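Local structure of fimbrin (Schizosaccharomyces pombe, 1RT8) at residues Gly32-Ile37 with Asp50-Ser55; Thr197-Gln202 with Ala256-Thr261; Asp312-Leu317 with Asn334-Ser339. The protein binds actin and crosslinks its filaments, associating with actin structures that support cell polarity, cytokinesis, mating and spore formation. One frame throughout, in Å; residues are numbered along the deposited sequence.

Contact 1 (Gly32-Ile37 with Asp50-Ser55)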
loop_
_atom_site.group_PDB
_atom_site.type_symbol
_atom_site.label_atom_id
_atom_site.label_comp_id
_atom_site.label_asym_id
_atom_site.label_seq_id
_atom_site.Cartn_x
_atom_site.Cartn_y
_atom_site.Cartn_z
ATOM N N GLY A 32 -2.400 -0.454 -25.432
ATOM C CA GLY A 32 -3.093 0.489 -26.292
ATOM C C GLY A 32 -4.096 -0.180 -27.213
ATOM O O GLY A 32 -5.157 0.372 -27.501
ATOM N N SER A 33 -3.759 -1.382 -27.669
ATOM C CA SER A 33 -4.615 -2.139 -28.575
ATOM C C SER A 33 -5.980 -2.510 -28.002
ATOM O O SER A 33 -6.753 -3.211 -28.654
ATOM C CB SER A 33 -3.898 -3.415 -29.016
ATOM O OG SER A 33 -3.585 -4.233 -27.899
ATOM N N ARG A 34 -6.281 -2.050 -26.791
ATOM C CA ARG A 34 -7.562 -2.375 -26.171
ATOM C C ARG A 34 -8.064 -1.312 -25.203
ATOM O O ARG A 34 -9.127 -1.472 -24.603
ATOM C CB ARG A 34 -7.468 -3.723 -25.442
ATOM C CG ARG A 34 -6.153 -3.953 -24.690
ATOM C CD ARG A 34 -6.177 -5.254 -23.885
ATOM N NE ARG A 34 -4.840 -5.796 -23.647
ATOM C CZ ARG A 34 -4.572 -6.828 -22.848
ATOM N NH1 ARG A 34 -5.547 -7.442 -22.190
ATOM N NH2 ARG A 34 -3.326 -7.255 -22.719
ATOM N N VAL A 35 -7.306 -0.226 -25.075
ATOM C CA VAL A 35 -7.642 0.868 -24.161
ATOM C C VAL A 35 -9.132 1.194 -24.093
ATOM O O VAL A 35 -9.758 1.023 -23.045
ATOM C CB VAL A 35 -6.879 2.165 -24.523
ATOM C CG1 VAL A 35 -6.825 3.093 -23.320
ATOM C CG2 VAL A 35 -5.495 1.833 -25.006
ATOM N N PRO A 36 -9.720 1.676 -25.199
ATOM C CA PRO A 36 -11.152 1.995 -25.154
ATOM C C PRO A 36 -12.007 0.778 -24.778
ATOM O O PRO A 36 -12.563 0.108 -25.648
ATOM C CB PRO A 36 -11.435 2.491 -26.571
ATOM C CG PRO A 36 -10.117 3.077 -26.993
ATOM C CD PRO A 36 -9.148 2.035 -26.508
ATOM N N ILE A 37 -12.109 0.499 -23.480
ATOM C CA ILE A 37 -12.891 -0.634 -22.998
ATOM C C ILE A 37 -14.330 -0.213 -22.734
ATOM O O ILE A 37 -14.574 0.837 -22.143
ATOM C CB ILE A 37 -12.295 -1.213 -21.690
ATOM C CG1 ILE A 37 -10.859 -1.682 -21.935
ATOM C CG2 ILE A 37 -13.153 -2.375 -21.189
ATOM C CD1 ILE A 37 -10.167 -2.208 -20.706
ATOM N N ASP A 50 -4.854 -11.269 -17.931
ATOM C CA ASP A 50 -3.422 -11.478 -18.087
ATOM C C ASP A 50 -2.554 -10.562 -17.245
ATOM O O ASP A 50 -1.343 -10.505 -17.439
ATOM C CB ASP A 50 -2.999 -11.409 -19.568
ATOM C CG ASP A 50 -3.065 -10.005 -20.159
ATOM O OD1 ASP A 50 -3.343 -9.028 -19.431
ATOM O OD2 ASP A 50 -2.827 -9.888 -21.382
ATOM N N GLY A 51 -3.178 -9.854 -16.307
ATOM C CA GLY A 51 -2.448 -8.964 -15.419
ATOM C C GLY A 51 -1.808 -7.684 -15.941
ATOM O O GLY A 51 -1.316 -6.883 -15.143
ATOM N N LEU A 52 -1.800 -7.465 -17.251
ATOM C CA LEU A 52 -1.177 -6.255 -17.800
ATOM C C LEU A 52 -1.879 -4.954 -17.399
ATOM O O LEU A 52 -1.235 -4.011 -16.933
ATOM C CB LEU A 52 -1.080 -6.359 -19.332
ATOM C CG LEU A 52 -0.080 -7.424 -19.800
ATOM C CD1 LEU A 52 -0.136 -7.574 -21.315
ATOM C CD2 LEU A 52 1.314 -7.039 -19.355
ATOM N N ILE A 53 -3.193 -4.904 -17.585
ATOM C CA ILE A 53 -3.972 -3.723 -17.230
ATOM C C ILE A 53 -3.798 -3.381 -15.759
ATOM O O ILE A 53 -3.571 -2.218 -15.409
ATOM C CB ILE A 53 -5.465 -3.944 -17.510
ATOM C CG1 ILE A 53 -5.697 -3.997 -19.023
ATOM C CG2 ILE A 53 -6.288 -2.846 -16.867
ATOM C CD1 ILE A 53 -7.136 -4.225 -19.413
ATOM N N LEU A 54 -3.902 -4.390 -14.896
ATOM C CA LEU A 54 -3.746 -4.157 -13.460
ATOM C C LEU A 54 -2.347 -3.673 -13.108
ATOM O O LEU A 54 -2.191 -2.779 -12.279
ATOM C CB LEU A 54 -4.079 -5.430 -12.677
ATOM C CG LEU A 54 -5.570 -5.765 -12.720
ATOM C CD1 LEU A 54 -5.830 -7.123 -12.068
ATOM C CD2 LEU A 54 -6.344 -4.660 -12.020
ATOM N N SER A 55 -1.327 -4.262 -13.735
ATOM C CA SER A 55 0.056 -3.860 -13.484
ATOM C C SER A 55 0.231 -2.397 -13.871
ATOM O O SER A 55 0.926 -1.642 -13.184
ATOM C CB SER A 55 1.037 -4.726 -14.294
ATOM O OG SER A 55 1.107 -6.046 -13.785
HETATM O O HOH W 1 -6.153 -10.270 -20.495
#

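Contact 2 (Thr197-Gln202 with Ala256-Thr261)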
loop_
_atom_site.group_PDB
_atom_site.type_symbol
_atom_site.label_atom_id
_atom_site.label_comp_id
_atom_site.label_asym_id
_atom_site.label_seq_id
_atom_site.Cartn_x
_atom_site.Cartn_y
_atom_site.Cartn_z
ATOM N N THR A 197 -21.529 22.384 -2.758
ATOM C CA THR A 197 -21.790 23.730 -3.274
ATOM C C THR A 197 -21.049 24.800 -2.466
ATOM O O THR A 197 -20.443 25.701 -3.034
ATOM C CB THR A 197 -23.296 24.052 -3.257
ATOM O OG1 THR A 197 -23.979 23.190 -4.173
ATOM C CG2 THR A 197 -23.542 25.501 -3.660
ATOM N N VAL A 198 -21.105 24.708 -1.141
ATOM C CA VAL A 198 -20.420 25.678 -0.294
ATOM C C VAL A 198 -18.908 25.537 -0.487
ATOM O O VAL A 198 -18.191 26.534 -0.584
ATOM C CB VAL A 198 -20.788 25.473 1.197
ATOM C CG1 VAL A 198 -19.992 26.420 2.068
ATOM C CG2 VAL A 198 -22.281 25.725 1.400
ATOM N N LEU A 199 -18.429 24.295 -0.558
ATOM C CA LEU A 199 -17.003 24.040 -0.762
ATOM C C LEU A 199 -16.526 24.684 -2.066
ATOM O O LEU A 199 -15.556 25.437 -2.078
ATOM C CB LEU A 199 -16.721 22.526 -0.801
ATOM C CG LEU A 199 -15.304 22.112 -1.234
ATOM C CD1 LEU A 199 -14.271 22.706 -0.283
ATOM C CD2 LEU A 199 -15.194 20.586 -1.270
ATOM N N LEU A 200 -17.213 24.386 -3.162
ATOM C CA LEU A 200 -16.843 24.947 -4.457
ATOM C C LEU A 200 -16.901 26.482 -4.466
ATOM O O LEU A 200 -16.064 27.144 -5.084
ATOM C CB LEU A 200 -17.751 24.382 -5.547
ATOM C CG LEU A 200 -17.610 22.882 -5.809
ATOM C CD1 LEU A 200 -18.429 22.503 -7.038
ATOM C CD2 LEU A 200 -16.145 22.533 -6.029
ATOM N N ASN A 201 -17.893 27.042 -3.781
ATOM C CA ASN A 201 -18.034 28.492 -3.715
ATOM C C ASN A 201 -16.930 29.086 -2.847
ATOM O O ASN A 201 -16.500 30.219 -3.051
ATOM C CB ASN A 201 -19.409 28.862 -3.149
ATOM C CG ASN A 201 -19.522 30.337 -2.812
ATOM O OD1 ASN A 201 -19.353 30.738 -1.658
ATOM N ND2 ASN A 201 -19.790 31.156 -3.824
ATOM N N GLN A 202 -16.470 28.311 -1.875
ATOM C CA GLN A 202 -15.417 28.767 -0.987
ATOM C C GLN A 202 -14.081 28.696 -1.724
ATOM O O GLN A 202 -13.248 29.584 -1.586
ATOM C CB GLN A 202 -15.393 27.893 0.271
ATOM C CG GLN A 202 -14.455 28.357 1.373
ATOM C CD GLN A 202 -14.695 29.797 1.797
ATOM O OE1 GLN A 202 -15.835 30.220 2.007
ATOM N NE2 GLN A 202 -13.614 30.552 1.938
ATOM N N ALA A 256 -11.007 13.909 -3.744
ATOM C CA ALA A 256 -9.559 13.786 -3.845
ATOM C C ALA A 256 -9.015 14.626 -4.999
ATOM O O ALA A 256 -8.067 15.394 -4.829
ATOM C CB ALA A 256 -9.167 12.319 -4.029
ATOM N N HIS A 257 -9.623 14.480 -6.169
ATOM C CA HIS A 257 -9.181 15.221 -7.342
ATOM C C HIS A 257 -9.328 16.735 -7.157
ATOM O O HIS A 257 -8.469 17.517 -7.581
ATOM C CB HIS A 257 -9.964 14.759 -8.571
ATOM C CG HIS A 257 -9.553 15.445 -9.835
ATOM N ND1 HIS A 257 -10.140 16.612 -10.275
ATOM C CD2 HIS A 257 -8.583 15.151 -10.732
ATOM C CE1 HIS A 257 -9.549 17.008 -11.388
ATOM N NE2 HIS A 257 -8.599 16.140 -11.686
ATOM N N LEU A 258 -10.424 17.139 -6.521
ATOM C CA LEU A 258 -10.689 18.546 -6.274
ATOM C C LEU A 258 -9.589 19.097 -5.380
ATOM O O LEU A 258 -9.164 20.244 -5.525
ATOM C CB LEU A 258 -12.048 18.707 -5.590
ATOM C CG LEU A 258 -12.530 20.129 -5.319
ATOM C CD1 LEU A 258 -12.653 20.893 -6.639
ATOM C CD2 LEU A 258 -13.871 20.071 -4.600
ATOM N N PHE A 259 -9.128 18.259 -4.458
ATOM C CA PHE A 259 -8.075 18.639 -3.531
ATOM C C PHE A 259 -6.726 18.750 -4.232
ATOM O O PHE A 259 -5.920 19.613 -3.892
ATOM C CB PHE A 259 -7.968 17.609 -2.411
ATOM C CG PHE A 259 -6.763 17.787 -1.537
ATOM C CD1 PHE A 259 -6.760 18.724 -0.512
ATOM C CD2 PHE A 259 -5.628 17.012 -1.737
ATOM C CE1 PHE A 259 -5.643 18.884 0.307
ATOM C CE2 PHE A 259 -4.507 17.165 -0.922
ATOM C CZ PHE A 259 -4.515 18.101 0.101
ATOM N N ASN A 260 -6.479 17.878 -5.206
ATOM C CA ASN A 260 -5.202 17.899 -5.915
ATOM C C ASN A 260 -5.046 19.100 -6.832
ATOM O O ASN A 260 -3.937 19.596 -7.027
ATOM C CB ASN A 260 -5.004 16.627 -6.749
ATOM C CG ASN A 260 -4.897 15.386 -5.897
ATOM O OD1 ASN A 260 -4.485 15.454 -4.739
ATOM N ND2 ASN A 260 -5.250 14.237 -6.467
ATOM N N THR A 261 -6.151 19.573 -7.390
ATOM C CA THR A 261 -6.079 20.696 -8.306
ATOM C C THR A 261 -6.440 22.046 -7.693
ATOM O O THR A 261 -6.040 23.088 -8.213
ATOM C CB THR A 261 -6.971 20.443 -9.534
ATOM O OG1 THR A 261 -8.281 20.065 -9.099
ATOM C CG2 THR A 261 -6.397 19.327 -10.390
#

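Contact 3 (Asp312-Leu317 with Asn334-Ser339)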
loop_
_atom_site.group_PDB
_atom_site.type_symbol
_atom_site.label_atom_id
_atom_site.label_comp_id
_atom_site.label_asym_id
_atom_site.label_seq_id
_atom_site.Cartn_x
_atom_site.Cartn_y
_atom_site.Cartn_z
ATOM N N ASP A 312 0.515 1.271 23.437
ATOM C CA ASP A 312 -0.367 0.635 24.405
ATOM C C ASP A 312 -0.311 -0.891 24.316
ATOM O O ASP A 312 -1.097 -1.582 24.956
ATOM C CB ASP A 312 -1.815 1.130 24.256
ATOM C CG ASP A 312 -2.465 0.667 22.967
ATOM O OD1 ASP A 312 -2.038 -0.364 22.403
ATOM O OD2 ASP A 312 -3.417 1.328 22.526
ATOM N N GLY A 313 0.613 -1.396 23.500
ATOM C CA GLY A 313 0.822 -2.827 23.359
ATOM C C GLY A 313 -0.211 -3.689 22.659
ATOM O O GLY A 313 0.032 -4.878 22.438
ATOM N N LEU A 314 -1.349 -3.109 22.301
ATOM C CA LEU A 314 -2.413 -3.868 21.657
ATOM C C LEU A 314 -2.062 -4.397 20.273
ATOM O O LEU A 314 -2.394 -5.532 19.935
ATOM C CB LEU A 314 -3.679 -3.013 21.595
ATOM C CG LEU A 314 -4.276 -2.697 22.972
ATOM C CD1 LEU A 314 -5.572 -1.895 22.807
ATOM C CD2 LEU A 314 -4.559 -4.001 23.703
ATOM N N ILE A 315 -1.397 -3.571 19.474
ATOM C CA ILE A 315 -0.985 -3.962 18.132
ATOM C C ILE A 315 -0.013 -5.132 18.200
ATOM O O ILE A 315 -0.168 -6.113 17.479
ATOM C CB ILE A 315 -0.304 -2.783 17.394
ATOM C CG1 ILE A 315 -1.325 -1.672 17.142
ATOM C CG2 ILE A 315 0.340 -3.268 16.090
ATOM C CD1 ILE A 315 -2.499 -2.069 16.290
ATOM N N LEU A 316 0.988 -5.029 19.071
ATOM C CA LEU A 316 1.972 -6.096 19.222
ATOM C C LEU A 316 1.318 -7.407 19.669
ATOM O O LEU A 316 1.626 -8.483 19.142
ATOM C CB LEU A 316 3.057 -5.676 20.225
ATOM C CG LEU A 316 4.036 -4.600 19.712
ATOM C CD1 LEU A 316 4.898 -4.067 20.841
ATOM C CD2 LEU A 316 4.912 -5.200 18.631
ATOM N N LEU A 317 0.412 -7.313 20.639
ATOM C CA LEU A 317 -0.266 -8.491 21.144
ATOM C C LEU A 317 -1.091 -9.156 20.044
ATOM O O LEU A 317 -1.135 -10.382 19.957
ATOM C CB LEU A 317 -1.131 -8.123 22.350
ATOM C CG LEU A 317 -0.286 -7.740 23.575
ATOM C CD1 LEU A 317 -1.170 -7.247 24.711
ATOM C CD2 LEU A 317 0.540 -8.935 24.018
ATOM N N ASN A 334 -5.313 -5.118 28.833
ATOM C CA ASN A 334 -6.102 -3.902 29.036
ATOM C C ASN A 334 -6.536 -3.376 27.670
ATOM O O ASN A 334 -5.711 -3.203 26.773
ATOM C CB ASN A 334 -5.277 -2.829 29.766
ATOM C CG ASN A 334 -4.880 -3.254 31.169
ATOM O OD1 ASN A 334 -5.735 -3.488 32.018
ATOM N ND2 ASN A 334 -3.581 -3.363 31.414
ATOM N N LYS A 335 -7.833 -3.121 27.523
ATOM C CA LYS A 335 -8.401 -2.636 26.270
ATOM C C LYS A 335 -8.300 -1.125 26.085
ATOM O O LYS A 335 -8.233 -0.376 27.055
ATOM C CB LYS A 335 -9.874 -3.040 26.181
ATOM C CG LYS A 335 -10.131 -4.540 26.162
ATOM C CD LYS A 335 -11.622 -4.802 25.998
ATOM C CE LYS A 335 -11.963 -6.280 26.047
ATOM N NZ LYS A 335 -13.438 -6.493 25.914
ATOM N N ALA A 336 -8.297 -0.679 24.829
ATOM C CA ALA A 336 -8.238 0.744 24.533
ATOM C C ALA A 336 -9.521 1.377 25.070
ATOM O O ALA A 336 -10.606 0.825 24.900
ATOM C CB ALA A 336 -8.143 0.962 23.033
ATOM N N PRO A 337 -9.409 2.539 25.736
ATOM C CA PRO A 337 -10.562 3.249 26.300
ATOM C C PRO A 337 -11.607 3.626 25.254
ATOM O O PRO A 337 -11.291 4.288 24.268
ATOM C CB PRO A 337 -9.925 4.480 26.940
ATOM C CG PRO A 337 -8.588 3.971 27.370
ATOM C CD PRO A 337 -8.152 3.191 26.147
ATOM N N ALA A 338 -12.853 3.213 25.485
ATOM C CA ALA A 338 -13.959 3.501 24.569
ATOM C C ALA A 338 -14.134 4.996 24.360
ATOM O O ALA A 338 -14.557 5.440 23.293
ATOM C CB ALA A 338 -15.249 2.908 25.112
ATOM N N SER A 339 -13.809 5.765 25.395
ATOM C CA SER A 339 -13.922 7.217 25.362
ATOM C C SER A 339 -12.975 7.853 24.352
ATOM O O SER A 339 -13.088 9.039 24.051
ATOM C CB SER A 339 -13.640 7.787 26.754
ATOM O OG SER A 339 -12.375 7.355 27.228
#

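Contact 1 (Gly32-Ile37 with Asp50-Ser55)
R34 reaches D50 because its CG sits between the backbone N and the carbonyl carbon (chi1 40°), after which the chain runs extended to NE and carries the guanidinium across to D50. D50, two residues before helix 52-61, has its CG in the same position (chi1 71°) and comes from the opposite direction. R34 NH2 donates to D50 OD2 at 3.0 Å, a nearly straight salt bridge that uses the syn lone pair. The acceptor lies close to the guanidinium plane, although the two flat groups are turned 69° apart. Beside this bond L52 CD1 packs at the guanidinium edge, 3.5 Å from R34 NH2. A water accepts from D50 N and, weakly, from R34 NH1, which also bonds to Q47 OE1. Apart from the polar pair, I37 CD1 and I53 CD1 meet tip to tip at 3.9 Å, with L25 of helix 11-25 also against I53. The other D50 oxygen, OD1, accepts from L52 N at 3.1 Å in an Asx turn around the N-cap G51. One buried carboxylate thus both holds the first turn of the helix and pins the 32-37 loop, and the nearby arginine and helix N-terminus would probably favour its ionised form.

Contact 2 (Thr197-Gln202 with Ala256-Thr261)
Flat groups stand aside here: no ring or amide of either segment takes part where L199 and L200 meet L258. The ring of F259, next along from L258, makes an edge-to-face pair with W169 of helix 162-176. Within 256-261 the H257 carbonyl oxygen accepts from T261 N and T261 OG1, which reach it from opposite faces of its plane. The hydroxyl bond, T261 OG1 to H257 O, is 3.0 Å long and helps close the last turn of helix 248-261.

Between the helices the leucine methyls do the touching. All three leucines are buried, and no hydrogen bond crosses between the segments. L258 has CG anti to its backbone N (chi1 -177°), and this stretches the side chain toward helix 194-203. Its CD2 there reaches two partners. L199 comes toward it end to end, with L199 CD2 and L258 CD2 3.6 Å apart. L200 arrives aslant, its CD2 also 3.6 Å from L258 CD2 and 3.9 Å from L258 CD1. L200 and L258 are also the nearest backbone pair, with CA atoms 9.1 Å apart.

This is core packing of the second calponin-homology domain, an all-helical fold, and it joins two of its helices that lie far apart in sequence, 194-203 and 248-261. A256 and F259, neighbours of L258 on the same helix, both touch L166 of helix 162-176. Two further helices also border the leucines of 197-202: F170, on that same helix 162-176, touches L199, and N228 of helix 218-230 touches L200.

Contact 3 (Asp312-Leu317 with Asn334-Ser339)
N334 meets L314 through its backbone: its carbonyl O lies 3.4 Å from L314 CD2, a van der Waals contact of a methyl with an oxygen that is already hydrogen-bonded. That oxygen accepts from N351 ND2 of helix 345-361, and the same amide nitrogen also donates to D312 O, so one asparagine ties both segments together. The N334 side chain turns elsewhere. Its ND2 bonds to E350 OE1 and K347 O, and a sulfate ion, probably from the crystallisation liquor, lies about 3 Å from the side chain.

At K335 the CB is directed away from 312-317, and the main chain makes the approach, with K335 C 4.3 Å from L314 CD1. A336 then brings both backbone and side chain against that methyl. A336 N is 3.6 Å from L314 CD1, and A336 CB is 3.9 Å from it. The two branches of L314 are thus spread along the loop, CD2 at the N334 carbonyl and CD1 at A336. CG anti to the carbonyl carbon (chi1 -66°) sends the side chain toward the loop. Beyond A336 the chain leaves the helix.

On the helix side, D312 OD1 accepts from L314 N at 2.8 Å, nearly straight at 164°. G313 has the positive phi that favours glycine. This Asx turn, spanning D312 to L314 with G313 at the N-cap, opens helix 314-323 of the third calponin-homology domain, where the loop packs at the surface against the helix start.

In the fold
Contacts 1, 2 and 3 follow one another along the chain, each closing before the next opens, and each lies in a different calponin-homology domain: the first, second and third. Contacts 1 and 2 share the first actin-binding region, with centres about 31 Å apart; contact 3 belongs to the second. It lies across the chain's centre from contact 1, about 44 Å between centres, and about 37 Å from contact 2. None touches another. Helices 52-61 and 314-323, in contacts 1 and 3, both begin after an Asp-Gly pair, a recurrence consistent with repeated domains. Two separate actin-binding regions in one chain suit a protein that crosslinks filaments.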